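Local coordinates for SIR4-interacting protein SIF2 (Saccharomyces cerevisiae, PDB 1R5M) that antagonizes telomeric silencing as a transcription corepressor subunit of the Set3 complex and may recruit SIR4 to non-telomeric sites, at residues A[157-162]-A[215-220]; A[164-169]-A[174-179]; A[230-233]-A[238-241]; A[257-262]-A[298-303]. All coordinates share one frame; numbering follows the deposited sequence.

Interaction 1 of 4, residues A[157-162]-A[215-220]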
loop_
_atom_site.group_PDB
_atom_site.type_symbol
_atom_site.label_atom_id
_atom_site.label_comp_id
_atom_site.label_asym_id
_atom_site.label_seq_id
_atom_site.Cartn_x
_atom_site.Cartn_y
_atom_site.Cartn_z
ATOM N N TRP A 157 3.383 -0.045 -10.791
ATOM C CA TRP A 157 4.321 0.176 -11.890
ATOM C C TRP A 157 5.173 -1.062 -12.111
ATOM O O TRP A 157 5.525 -1.755 -11.154
ATOM C CB TRP A 157 5.293 1.306 -11.560
ATOM C CG TRP A 157 4.745 2.682 -11.575
ATOM C CD1 TRP A 157 4.024 3.295 -10.593
ATOM C CD2 TRP A 157 4.954 3.658 -12.595
ATOM N NE1 TRP A 157 3.779 4.606 -10.937
ATOM C CE2 TRP A 157 4.339 4.853 -12.163
ATOM C CE3 TRP A 157 5.607 3.639 -13.836
ATOM C CZ2 TRP A 157 4.359 6.024 -12.927
ATOM C CZ3 TRP A 157 5.627 4.804 -14.596
ATOM C CH2 TRP A 157 5.006 5.980 -14.138
ATOM N N ASN A 158 5.533 -1.335 -13.361
ATOM C CA ASN A 158 6.391 -2.481 -13.623
ATOM C C ASN A 158 7.839 -2.038 -13.418
ATOM O O ASN A 158 8.109 -0.853 -13.206
ATOM C CB ASN A 158 6.147 -3.040 -15.035
ATOM C CG ASN A 158 6.822 -2.235 -16.123
ATOM O OD1 ASN A 158 6.957 -1.018 -16.027
ATOM N ND2 ASN A 158 7.233 -2.922 -17.184
ATOM N N LYS A 159 8.756 -2.998 -13.473
ATOM C CA LYS A 159 10.180 -2.768 -13.247
ATOM C C LYS A 159 10.841 -1.578 -13.948
ATOM O O LYS A 159 11.448 -0.731 -13.292
ATOM C CB LYS A 159 10.953 -4.047 -13.588
ATOM C CG LYS A 159 12.434 -4.005 -13.238
ATOM C CD LYS A 159 12.642 -3.924 -11.735
ATOM C CE LYS A 159 14.121 -3.871 -11.377
ATOM N NZ LYS A 159 14.325 -3.753 -9.906
ATOM N N ASP A 160 10.732 -1.511 -15.269
ATOM C CA ASP A 160 11.376 -0.426 -16.008
ATOM C C ASP A 160 10.585 0.871 -16.177
ATOM O O ASP A 160 11.029 1.779 -16.881
ATOM C CB ASP A 160 11.833 -0.926 -17.380
ATOM C CG ASP A 160 10.754 -1.687 -18.112
ATOM O OD1 ASP A 160 9.598 -1.218 -18.122
ATOM O OD2 ASP A 160 11.064 -2.753 -18.684
ATOM N N GLY A 161 9.423 0.961 -15.536
ATOM C CA GLY A 161 8.624 2.174 -15.615
ATOM C C GLY A 161 7.959 2.475 -16.946
ATOM O O GLY A 161 7.739 3.643 -17.284
ATOM N N THR A 162 7.615 1.429 -17.689
ATOM C CA THR A 162 6.982 1.591 -18.990
ATOM C C THR A 162 5.506 1.205 -18.987
ATOM O O THR A 162 4.754 1.607 -19.872
ATOM C CB THR A 162 7.701 0.748 -20.062
ATOM O OG1 THR A 162 7.714 -0.629 -19.664
ATOM C CG2 THR A 162 9.137 1.228 -20.240
ATOM N N VAL A 215 4.632 -9.556 -11.327
ATOM C CA VAL A 215 5.441 -10.683 -10.865
ATOM C C VAL A 215 6.630 -10.938 -11.782
ATOM O O VAL A 215 7.377 -11.902 -11.600
ATOM C CB VAL A 215 4.595 -11.971 -10.731
ATOM C CG1 VAL A 215 3.504 -11.758 -9.698
ATOM C CG2 VAL A 215 3.993 -12.359 -12.071
ATOM N N ASP A 216 6.791 -10.060 -12.766
ATOM C CA ASP A 216 7.894 -10.118 -13.719
ATOM C C ASP A 216 7.802 -8.833 -14.537
ATOM O O ASP A 216 6.829 -8.090 -14.416
ATOM C CB ASP A 216 7.770 -11.337 -14.637
ATOM C CG ASP A 216 9.114 -11.789 -15.193
ATOM O OD1 ASP A 216 10.074 -10.990 -15.176
ATOM O OD2 ASP A 216 9.205 -12.947 -15.655
ATOM N N ASP A 217 8.809 -8.564 -15.359
ATOM C CA ASP A 217 8.802 -7.355 -16.171
ATOM C C ASP A 217 7.583 -7.306 -17.091
ATOM O O ASP A 217 7.110 -6.226 -17.448
ATOM C CB ASP A 217 10.082 -7.277 -17.010
ATOM C CG ASP A 217 11.336 -7.190 -16.155
ATOM O OD1 ASP A 217 11.472 -6.211 -15.394
ATOM O OD2 ASP A 217 12.184 -8.102 -16.244
ATOM N N ASP A 218 7.071 -8.477 -17.456
ATOM C CA ASP A 218 5.926 -8.561 -18.356
ATOM C C ASP A 218 4.824 -9.503 -17.878
ATOM O O ASP A 218 4.033 -9.991 -18.680
ATOM C CB ASP A 218 6.403 -9.011 -19.739
ATOM C CG ASP A 218 6.902 -10.443 -19.741
ATOM O OD1 ASP A 218 7.474 -10.878 -18.715
ATOM O OD2 ASP A 218 6.732 -11.132 -20.770
ATOM N N LYS A 219 4.770 -9.764 -16.576
ATOM C CA LYS A 219 3.748 -10.653 -16.032
ATOM C C LYS A 219 3.157 -10.016 -14.786
ATOM O O LYS A 219 3.859 -9.331 -14.043
ATOM C CB LYS A 219 4.350 -12.015 -15.678
ATOM C CG LYS A 219 5.068 -12.700 -16.833
ATOM C CD LYS A 219 5.706 -14.003 -16.376
ATOM C CE LYS A 219 6.563 -14.619 -17.477
ATOM N NZ LYS A 219 7.686 -13.722 -17.872
ATOM N N PHE A 220 1.869 -10.239 -14.562
ATOM C CA PHE A 220 1.203 -9.657 -13.407
ATOM C C PHE A 220 0.041 -10.510 -12.919
ATOM O O PHE A 220 -0.405 -11.428 -13.608
ATOM C CB PHE A 220 0.724 -8.244 -13.754
ATOM C CG PHE A 220 -0.183 -8.179 -14.960
ATOM C CD1 PHE A 220 -1.563 -8.268 -14.817
ATOM C CD2 PHE A 220 0.348 -8.025 -16.236
ATOM C CE1 PHE A 220 -2.404 -8.199 -15.926
ATOM C CE2 PHE A 220 -0.483 -7.956 -17.354
ATOM C CZ PHE A 220 -1.863 -8.043 -17.199
HETATM O O HOH W 1 7.829 -5.557 -13.135
#
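Two type I beta turns, Asn158 to Gly161 and Asp216 to Lys219, face each other with Lys159 CA 5.6 Å from Asp217 CA. The one direct polar link is weak: Asn158 ND2 gives a long but nearly straight bond (172°) to Asp217 O at 3.3 Å. With chi1 at 79°, the amide carbon of Asn158 is tucked between its backbone N and carbonyl carbon, and the amide can serve both turns. Its OD1 takes Thr162 N at 3.0 Å, in the carbonyl plane and on a lone pair, while ND2 also makes a weak bond to Asp160 OD1. Each turn joins the first and second strands of its own blade, and the two blades are neighbours in the WD40 beta propeller, in repeats WD 3 and WD 4. Beside the amide link, a water bridges the backbones, accepting from Lys159 N at 2.7 Å and donating to Asp216 O at 3.0 Å. Within the second turn, Lys219 NZ ties two carboxylates into a salt-bridge network: it meets Asp216 OD2 at 2.8 Å from above that carboxylate plane, and Asp218 OD1 at 3.0 Å on the syn side.

Interaction 2 of 4, residues A[164-169]-A[174-179]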
loop_
_atom_site.group_PDB
_atom_site.type_symbol
_atom_site.label_atom_id
_atom_site.label_comp_id
_atom_site.label_asym_id
_atom_site.label_seq_id
_atom_site.Cartn_x
_atom_site.Cartn_y
_atom_site.Cartn_z
ATOM N N ILE A 164 1.870 0.230 -16.369
ATOM C CA ILE A 164 1.237 0.237 -15.059
ATOM C C ILE A 164 -0.034 -0.584 -15.164
ATOM O O ILE A 164 -0.576 -0.784 -16.257
ATOM C CB ILE A 164 0.824 1.652 -14.555
ATOM C CG1 ILE A 164 -0.179 2.293 -15.513
ATOM C CG2 ILE A 164 2.052 2.524 -14.366
ATOM C CD1 ILE A 164 -0.890 3.508 -14.916
ATOM N N ILE A 165 -0.478 -1.090 -14.022
ATOM C CA ILE A 165 -1.729 -1.829 -13.938
ATOM C C ILE A 165 -2.546 -0.984 -12.980
ATOM O O ILE A 165 -2.041 -0.570 -11.935
ATOM C CB ILE A 165 -1.568 -3.210 -13.291
ATOM C CG1 ILE A 165 -0.633 -4.078 -14.121
ATOM C CG2 ILE A 165 -2.935 -3.876 -13.154
ATOM C CD1 ILE A 165 -0.102 -5.251 -13.348
ATOM N N SER A 166 -3.791 -0.701 -13.335
ATOM C CA SER A 166 -4.652 0.080 -12.457
ATOM C C SER A 166 -5.952 -0.681 -12.273
ATOM O O SER A 166 -6.424 -1.352 -13.189
ATOM C CB SER A 166 -4.930 1.469 -13.047
ATOM O OG SER A 166 -5.510 1.379 -14.337
ATOM N N MET A 167 -6.517 -0.598 -11.076
ATOM C CA MET A 167 -7.772 -1.280 -10.802
ATOM C C MET A 167 -8.669 -0.364 -9.994
ATOM O O MET A 167 -8.195 0.368 -9.124
ATOM C CB MET A 167 -7.531 -2.581 -10.028
ATOM C CG MET A 167 -8.799 -3.415 -9.840
ATOM S SD MET A 167 -8.474 -5.053 -9.165
ATOM C CE MET A 167 -8.018 -4.590 -7.526
ATOM N N ASP A 168 -9.963 -0.384 -10.302
ATOM C CA ASP A 168 -10.913 0.442 -9.571
ATOM C C ASP A 168 -11.782 -0.411 -8.648
ATOM O O ASP A 168 -11.646 -1.638 -8.610
ATOM C CB ASP A 168 -11.785 1.284 -10.527
ATOM C CG ASP A 168 -12.615 0.447 -11.492
ATOM O OD1 ASP A 168 -13.171 -0.594 -11.082
ATOM O OD2 ASP A 168 -12.729 0.857 -12.670
ATOM N N VAL A 169 -12.662 0.245 -7.898
ATOM C CA VAL A 169 -13.534 -0.442 -6.951
ATOM C C VAL A 169 -14.464 -1.477 -7.571
ATOM O O VAL A 169 -14.886 -2.415 -6.893
ATOM C CB VAL A 169 -14.391 0.559 -6.144
ATOM C CG1 VAL A 169 -13.500 1.442 -5.296
ATOM C CG2 VAL A 169 -15.233 1.397 -7.075
ATOM N N ILE A 174 -7.010 -2.396 -15.717
ATOM C CA ILE A 174 -6.429 -1.982 -16.986
ATOM C C ILE A 174 -4.909 -2.058 -17.017
ATOM O O ILE A 174 -4.246 -1.675 -16.054
ATOM C CB ILE A 174 -6.822 -0.518 -17.304
ATOM C CG1 ILE A 174 -8.344 -0.364 -17.296
ATOM C CG2 ILE A 174 -6.227 -0.093 -18.639
ATOM C CD1 ILE A 174 -9.057 -1.201 -18.331
ATOM N N LEU A 175 -4.375 -2.557 -18.130
ATOM C CA LEU A 175 -2.935 -2.631 -18.351
ATOM C C LEU A 175 -2.654 -1.485 -19.315
ATOM O O LEU A 175 -3.209 -1.445 -20.416
ATOM C CB LEU A 175 -2.543 -3.959 -19.006
ATOM C CG LEU A 175 -1.139 -3.979 -19.620
ATOM C CD1 LEU A 175 -0.082 -3.807 -18.535
ATOM C CD2 LEU A 175 -0.938 -5.293 -20.369
ATOM N N TRP A 176 -1.814 -0.547 -18.895
ATOM C CA TRP A 176 -1.488 0.611 -19.720
ATOM C C TRP A 176 -0.042 0.669 -20.159
ATOM O O TRP A 176 0.850 0.191 -19.464
ATOM C CB TRP A 176 -1.691 1.927 -18.958
ATOM C CG TRP A 176 -3.018 2.193 -18.345
ATOM C CD1 TRP A 176 -3.475 1.746 -17.136
ATOM C CD2 TRP A 176 -4.031 3.051 -18.866
ATOM N NE1 TRP A 176 -4.710 2.284 -16.871
ATOM C CE2 TRP A 176 -5.077 3.090 -17.919
ATOM C CE3 TRP A 176 -4.155 3.799 -20.047
ATOM C CZ2 TRP A 176 -6.237 3.847 -18.115
ATOM C CZ3 TRP A 176 -5.309 4.552 -20.241
ATOM C CH2 TRP A 176 -6.333 4.569 -19.277
ATOM N N ASN A 177 0.178 1.262 -21.328
ATOM C CA ASN A 177 1.532 1.548 -21.764
ATOM C C ASN A 177 1.482 2.973 -21.210
ATOM O O ASN A 177 0.801 3.839 -21.763
ATOM C CB ASN A 177 1.661 1.581 -23.283
ATOM C CG ASN A 177 2.993 2.146 -23.725
ATOM O OD1 ASN A 177 3.474 3.123 -23.153
ATOM N ND2 ASN A 177 3.595 1.541 -24.745
ATOM N N VAL A 178 2.157 3.204 -20.090
ATOM C CA VAL A 178 2.112 4.498 -19.426
ATOM C C VAL A 178 2.742 5.660 -20.188
ATOM O O VAL A 178 2.363 6.818 -19.995
ATOM C CB VAL A 178 2.736 4.392 -18.005
ATOM C CG1 VAL A 178 4.252 4.458 -18.082
ATOM C CG2 VAL A 178 2.173 5.480 -17.106
ATOM N N ILE A 179 3.689 5.355 -21.066
ATOM C CA ILE A 179 4.349 6.395 -21.843
ATOM C C ILE A 179 3.445 6.915 -22.960
ATOM O O ILE A 179 3.327 8.127 -23.153
ATOM C CB ILE A 179 5.684 5.877 -22.425
ATOM C CG1 ILE A 179 6.676 5.645 -21.278
ATOM C CG2 ILE A 179 6.245 6.868 -23.439
ATOM C CD1 ILE A 179 8.008 5.066 -21.706
#
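The Asp-His-Ser-Trp hydrogen-bond network characteristic of WD40 blades runs through this antiparallel hairpin, where Ser166 on strand 163-168 receives Trp176 NE1 from strand 173-177. Trp176 NE1 lies 2.8 Å from Ser166 OG, which sits at the ring edge and almost exactly in its plane. Ser166 OG also bonds His148 NE2, and His148 ND1 bonds Asp168 OD2, completing the network. The indole is fixed from other sides too: Ile174 CG2 lies over one face, offset toward the rim, and Ile164 CG1 comes within 3.7 Å of Trp176 CD1. Ile164 reaches it because chi1 of 60° sets CG1 between backbone N and carbonyl carbon. A phenylalanine in place of Trp176 would probably leave Ser166 OG without its ring N-H donor and uncouple the third strand from the network. Backbone bonds fix the register, Trp176 N to Ile164 O (2.9 Å, 179°) and Ile174 N to Ser166 O (2.8 Å) among them. Ile164 CG2 packs on Val178 CG2 at 4.0 Å. In the four-stranded blade, strand 152-157 flanks the pair on one side and strand 182-187 on the other, while Ile165 and Leu175 pack against Phe220 of the next blade.

Interaction 3 of 4, residues A[230-233]-A[238-241]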
loop_
_atom_site.group_PDB
_atom_site.type_symbol
_atom_site.label_atom_id
_atom_site.label_comp_id
_atom_site.label_asym_id
_atom_site.label_seq_id
_atom_site.Cartn_x
_atom_site.Cartn_y
_atom_site.Cartn_z
ATOM N N PHE A 230 -5.615 -14.544 -10.759
ATOM C CA PHE A 230 -5.288 -14.832 -12.154
ATOM C C PHE A 230 -3.917 -14.284 -12.532
ATOM O O PHE A 230 -3.561 -13.167 -12.154
ATOM C CB PHE A 230 -6.353 -14.221 -13.075
ATOM C CG PHE A 230 -7.640 -15.006 -13.138
ATOM C CD1 PHE A 230 -8.017 -15.862 -12.105
ATOM C CD2 PHE A 230 -8.493 -14.863 -14.228
ATOM C CE1 PHE A 230 -9.222 -16.565 -12.160
ATOM C CE2 PHE A 230 -9.700 -15.560 -14.292
ATOM C CZ PHE A 230 -10.065 -16.412 -13.255
ATOM N N VAL A 231 -3.151 -15.074 -13.279
ATOM C CA VAL A 231 -1.819 -14.663 -13.714
ATOM C C VAL A 231 -1.875 -14.348 -15.205
ATOM O O VAL A 231 -2.479 -15.095 -15.977
ATOM C CB VAL A 231 -0.775 -15.782 -13.481
ATOM C CG1 VAL A 231 0.628 -15.248 -13.737
ATOM C CG2 VAL A 231 -0.894 -16.323 -12.057
ATOM N N TYR A 232 -1.248 -13.243 -15.600
ATOM C CA TYR A 232 -1.237 -12.825 -16.998
ATOM C C TYR A 232 0.134 -12.418 -17.509
ATOM O O TYR A 232 1.041 -12.101 -16.740
ATOM C CB TYR A 232 -2.153 -11.620 -17.221
ATOM C CG TYR A 232 -3.618 -11.856 -16.984
ATOM C CD1 TYR A 232 -4.175 -11.701 -15.716
ATOM C CD2 TYR A 232 -4.461 -12.203 -18.038
ATOM C CE1 TYR A 232 -5.537 -11.880 -15.502
ATOM C CE2 TYR A 232 -5.825 -12.386 -17.836
ATOM C CZ TYR A 232 -6.356 -12.221 -16.566
ATOM O OH TYR A 232 -7.704 -12.389 -16.363
ATOM N N GLN A 233 0.254 -12.412 -18.832
ATOM C CA GLN A 233 1.464 -11.981 -19.512
ATOM C C GLN A 233 0.958 -10.805 -20.346
ATOM O O GLN A 233 -0.159 -10.848 -20.858
ATOM C CB GLN A 233 2.004 -13.088 -20.415
ATOM C CG GLN A 233 3.380 -12.801 -20.987
ATOM C CD GLN A 233 3.909 -13.952 -21.816
ATOM O OE1 GLN A 233 3.294 -14.353 -22.805
ATOM N NE2 GLN A 233 5.055 -14.493 -21.417
ATOM N N THR A 238 -5.605 -14.165 -22.457
ATOM C CA THR A 238 -5.949 -15.369 -21.708
ATOM C C THR A 238 -4.950 -15.584 -20.572
ATOM O O THR A 238 -3.740 -15.533 -20.784
ATOM C CB THR A 238 -5.924 -16.616 -22.615
ATOM O OG1 THR A 238 -6.818 -16.424 -23.718
ATOM C CG2 THR A 238 -6.348 -17.854 -21.835
ATOM N N PRO A 239 -5.448 -15.822 -19.348
ATOM C CA PRO A 239 -4.560 -16.042 -18.201
ATOM C C PRO A 239 -3.569 -17.171 -18.473
ATOM O O PRO A 239 -3.928 -18.185 -19.073
ATOM C CB PRO A 239 -5.529 -16.403 -17.079
ATOM C CG PRO A 239 -6.763 -15.653 -17.442
ATOM C CD PRO A 239 -6.860 -15.874 -18.934
ATOM N N THR A 240 -2.327 -16.991 -18.038
ATOM C CA THR A 240 -1.303 -18.014 -18.222
ATOM C C THR A 240 -1.434 -19.045 -17.105
ATOM O O THR A 240 -0.886 -20.146 -17.188
ATOM C CB THR A 240 0.116 -17.415 -18.178
ATOM O OG1 THR A 240 0.290 -16.686 -16.956
ATOM C CG2 THR A 240 0.340 -16.482 -19.363
ATOM N N GLY A 241 -2.164 -18.674 -16.059
ATOM C CA GLY A 241 -2.362 -19.569 -14.935
ATOM C C GLY A 241 -3.333 -19.002 -13.918
ATOM O O GLY A 241 -3.715 -17.833 -13.989
HETATM O O HOH W 2 -1.878 -13.568 -20.253
#
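A classic beta bulge marks this contact: Thr240 and Gly241 both stand opposite Val231, so two residues on one side of the pairing match a single residue on the other. Val231 N gives a bond of 2.9 Å to Gly241 O, at 166°, and Val231 O receives Thr240 N at 2.8 Å. Both donors are tilted about a third of a right angle out of the acceptor's carbonyl plane, in keeping with the distorted backbone. Thr240 OG1, set at chi1 55° between its backbone N and carbonyl carbon, turns back to Val231, where it touches CG1 at 3.5 Å. The bulge opens the pairing of the third strand of a propeller blade, 229-233, with its outermost strand, 241-243, and lies just where the linking loop returns to the sheet. Pro239, two residues before Gly241, packs against the rings of Tyr232 and Phe230. Its CG comes within 3.4 Å of Tyr232 CE2 and within 3.7 Å of Phe230 CD2, while its CB sits over one face of the tyrosine ring, toward the rim. Proline and tyrosine lie side by side, pointing the same way, and Tyr232 OH meets the edge of the Phe230 ring in its plane. From the preceding blade's side, Phe187 meets the Tyr232 ring, with Leu189 close by. Replacing Tyr232 by an alanine would probably leave Pro239 and Phe187 without the ring both pack against, and the Phe230 edge without its hydroxyl neighbour. Farther along, a water accepts from Gln233 N at 2.8 Å and sits at the same distance from Thr238 O.

Interaction 4 of 4, residues A[257-262]-A[298-303]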
loop_
_atom_site.group_PDB
_atom_site.type_symbol
_atom_site.label_atom_id
_atom_site.label_comp_id
_atom_site.label_asym_id
_atom_site.label_seq_id
_atom_site.Cartn_x
_atom_site.Cartn_y
_atom_site.Cartn_z
ATOM N N ASP A 257 10.893 -9.884 -5.491
ATOM C CA ASP A 257 11.719 -10.113 -6.671
ATOM C C ASP A 257 13.029 -10.849 -6.418
ATOM O O ASP A 257 13.745 -11.178 -7.364
ATOM C CB ASP A 257 11.995 -8.781 -7.373
ATOM C CG ASP A 257 12.435 -8.966 -8.813
ATOM O OD1 ASP A 257 11.777 -9.742 -9.538
ATOM O OD2 ASP A 257 13.430 -8.332 -9.223
ATOM N N THR A 258 13.348 -11.107 -5.155
ATOM C CA THR A 258 14.573 -11.832 -4.836
ATOM C C THR A 258 14.295 -13.326 -4.714
ATOM O O THR A 258 14.962 -14.132 -5.362
ATOM C CB THR A 258 15.216 -11.326 -3.533
ATOM O OG1 THR A 258 15.613 -9.959 -3.698
ATOM C CG2 THR A 258 16.449 -12.162 -3.188
ATOM N N ASN A 259 13.317 -13.704 -3.892
ATOM C CA ASN A 259 12.992 -15.118 -3.740
ATOM C C ASN A 259 11.952 -15.582 -4.766
ATOM O O ASN A 259 11.611 -16.762 -4.827
ATOM C CB ASN A 259 12.512 -15.429 -2.310
ATOM C CG ASN A 259 11.248 -14.684 -1.932
ATOM O OD1 ASN A 259 10.534 -14.179 -2.790
ATOM N ND2 ASN A 259 10.959 -14.630 -0.633
ATOM N N LYS A 260 11.464 -14.642 -5.573
ATOM C CA LYS A 260 10.479 -14.917 -6.620
ATOM C C LYS A 260 9.173 -15.524 -6.119
ATOM O O LYS A 260 8.556 -16.351 -6.793
ATOM C CB LYS A 260 11.090 -15.835 -7.687
ATOM C CG LYS A 260 12.382 -15.308 -8.292
ATOM C CD LYS A 260 12.186 -13.952 -8.954
ATOM C CE LYS A 260 13.476 -13.456 -9.594
ATOM N NZ LYS A 260 13.312 -12.099 -10.186
ATOM N N LEU A 261 8.749 -15.108 -4.931
ATOM C CA LEU A 261 7.509 -15.611 -4.361
ATOM C C LEU A 261 6.479 -14.502 -4.245
ATOM O O LEU A 261 6.822 -13.342 -4.024
ATOM C CB LEU A 261 7.757 -16.200 -2.971
ATOM C CG LEU A 261 8.701 -17.402 -2.881
ATOM C CD1 LEU A 261 8.897 -17.778 -1.419
ATOM C CD2 LEU A 261 8.125 -18.579 -3.660
ATOM N N LEU A 262 5.216 -14.877 -4.403
ATOM C CA LEU A 262 4.109 -13.939 -4.294
ATOM C C LEU A 262 3.416 -14.132 -2.956
ATOM O O LEU A 262 3.089 -15.256 -2.577
ATOM C CB LEU A 262 3.088 -14.179 -5.408
ATOM C CG LEU A 262 1.799 -13.354 -5.304
ATOM C CD1 LEU A 262 2.107 -11.884 -5.575
ATOM C CD2 LEU A 262 0.772 -13.878 -6.296
ATOM N N VAL A 298 9.148 -9.437 4.870
ATOM C CA VAL A 298 10.132 -8.983 5.844
ATOM C C VAL A 298 11.345 -9.795 5.420
ATOM O O VAL A 298 11.536 -10.935 5.847
ATOM C CB VAL A 298 9.726 -9.338 7.286
ATOM C CG1 VAL A 298 10.819 -8.904 8.250
ATOM C CG2 VAL A 298 8.409 -8.648 7.638
ATOM N N GLY A 299 12.157 -9.209 4.550
ATOM C CA GLY A 299 13.300 -9.941 4.046
ATOM C C GLY A 299 12.769 -10.981 3.076
ATOM O O GLY A 299 11.722 -10.782 2.450
ATOM N N ASP A 300 13.464 -12.107 2.970
ATOM C CA ASP A 300 13.066 -13.163 2.050
ATOM C C ASP A 300 12.496 -14.408 2.722
ATOM O O ASP A 300 11.961 -15.280 2.041
ATOM C CB ASP A 300 14.271 -13.583 1.204
ATOM C CG ASP A 300 14.826 -12.449 0.372
ATOM O OD1 ASP A 300 16.025 -12.510 0.018
ATOM O OD2 ASP A 300 14.071 -11.502 0.060
ATOM N N ASP A 301 12.604 -14.494 4.044
ATOM C CA ASP A 301 12.138 -15.680 4.758
ATOM C C ASP A 301 10.968 -15.455 5.704
ATOM O O ASP A 301 10.548 -16.382 6.393
ATOM C CB ASP A 301 13.285 -16.296 5.565
ATOM C CG ASP A 301 14.576 -16.383 4.780
ATOM O OD1 ASP A 301 14.561 -16.935 3.660
ATOM O OD2 ASP A 301 15.610 -15.902 5.293
ATOM N N LYS A 302 10.444 -14.236 5.746
ATOM C CA LYS A 302 9.332 -13.935 6.640
ATOM C C LYS A 302 8.345 -12.969 6.000
ATOM O O LYS A 302 8.683 -12.254 5.060
ATOM C CB LYS A 302 9.849 -13.291 7.935
ATOM C CG LYS A 302 10.914 -14.084 8.681
ATOM C CD LYS A 302 11.377 -13.325 9.922
ATOM C CE LYS A 302 12.556 -14.015 10.591
ATOM N NZ LYS A 302 13.768 -14.022 9.717
ATOM N N VAL A 303 7.119 -12.972 6.514
ATOM C CA VAL A 303 6.085 -12.049 6.067
ATOM C C VAL A 303 5.384 -11.571 7.328
ATOM O O VAL A 303 5.389 -12.259 8.351
ATOM C CB VAL A 303 5.053 -12.696 5.103
ATOM C CG1 VAL A 303 5.726 -13.033 3.781
ATOM C CG2 VAL A 303 4.438 -13.936 5.722
#
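With chi1 at 62°, the Asn259 amide carbon stands between its backbone N and carbonyl carbon, which points ND2 across to Asp300; chi1 of -61° puts the Asp300 carboxylate anti to its own carbonyl carbon and beside Thr258. Segments 257-262 and 298-303 each connect the first to the second strand of their own blade, in neighbouring WD40 propeller blades, WD 5 and WD 6. Asn259 ND2 donates to Asp300 O at 2.9 Å, with an N-H angle of 144°. The acceptor lies almost in the plane of the amide, but the bond is bent and meets the carbonyl from the side. At its other end the same amide closes an Asx turn: OD1 accepts Leu261 N at 2.9 Å, the donor standing above the carbonyl plane. Both ends of the Asn259 amide are therefore engaged, one within its own turn and one in the next blade, and the side chain also rests on Trp297. The Thr258 and Asp300 side chains cross at about a right angle, with Thr258 CG2 3.3 Å from Asp300 OD1. Within 257-262, Lys260 NZ reaches Asp257 OD1 in a salt bridge of 2.9 Å, approaching from above the carboxylate plane.

From the N terminus, the chain first enters the turn 157-162, then runs up strand 163-168 and back along 173-177, where interaction 2 closes a short hairpin. Interaction 1 closes only when the next blade begins at 215-220, so interaction 2 falls within its loop; Thr162 O and Val178 N, and Phe220 and Ile165, join the two. Interaction 3 follows in series, closing the last hairpin of the blade entered at 215-220, with Phe220 O meeting Tyr232 N. Interaction 4 opens later still and spans two further blades; none cross. Interactions 1 and 4 join neighbouring blades, both using an asparagine-to-carbonyl bond, weak in interaction 1, whereas 2 and 3 each hold together successive strands.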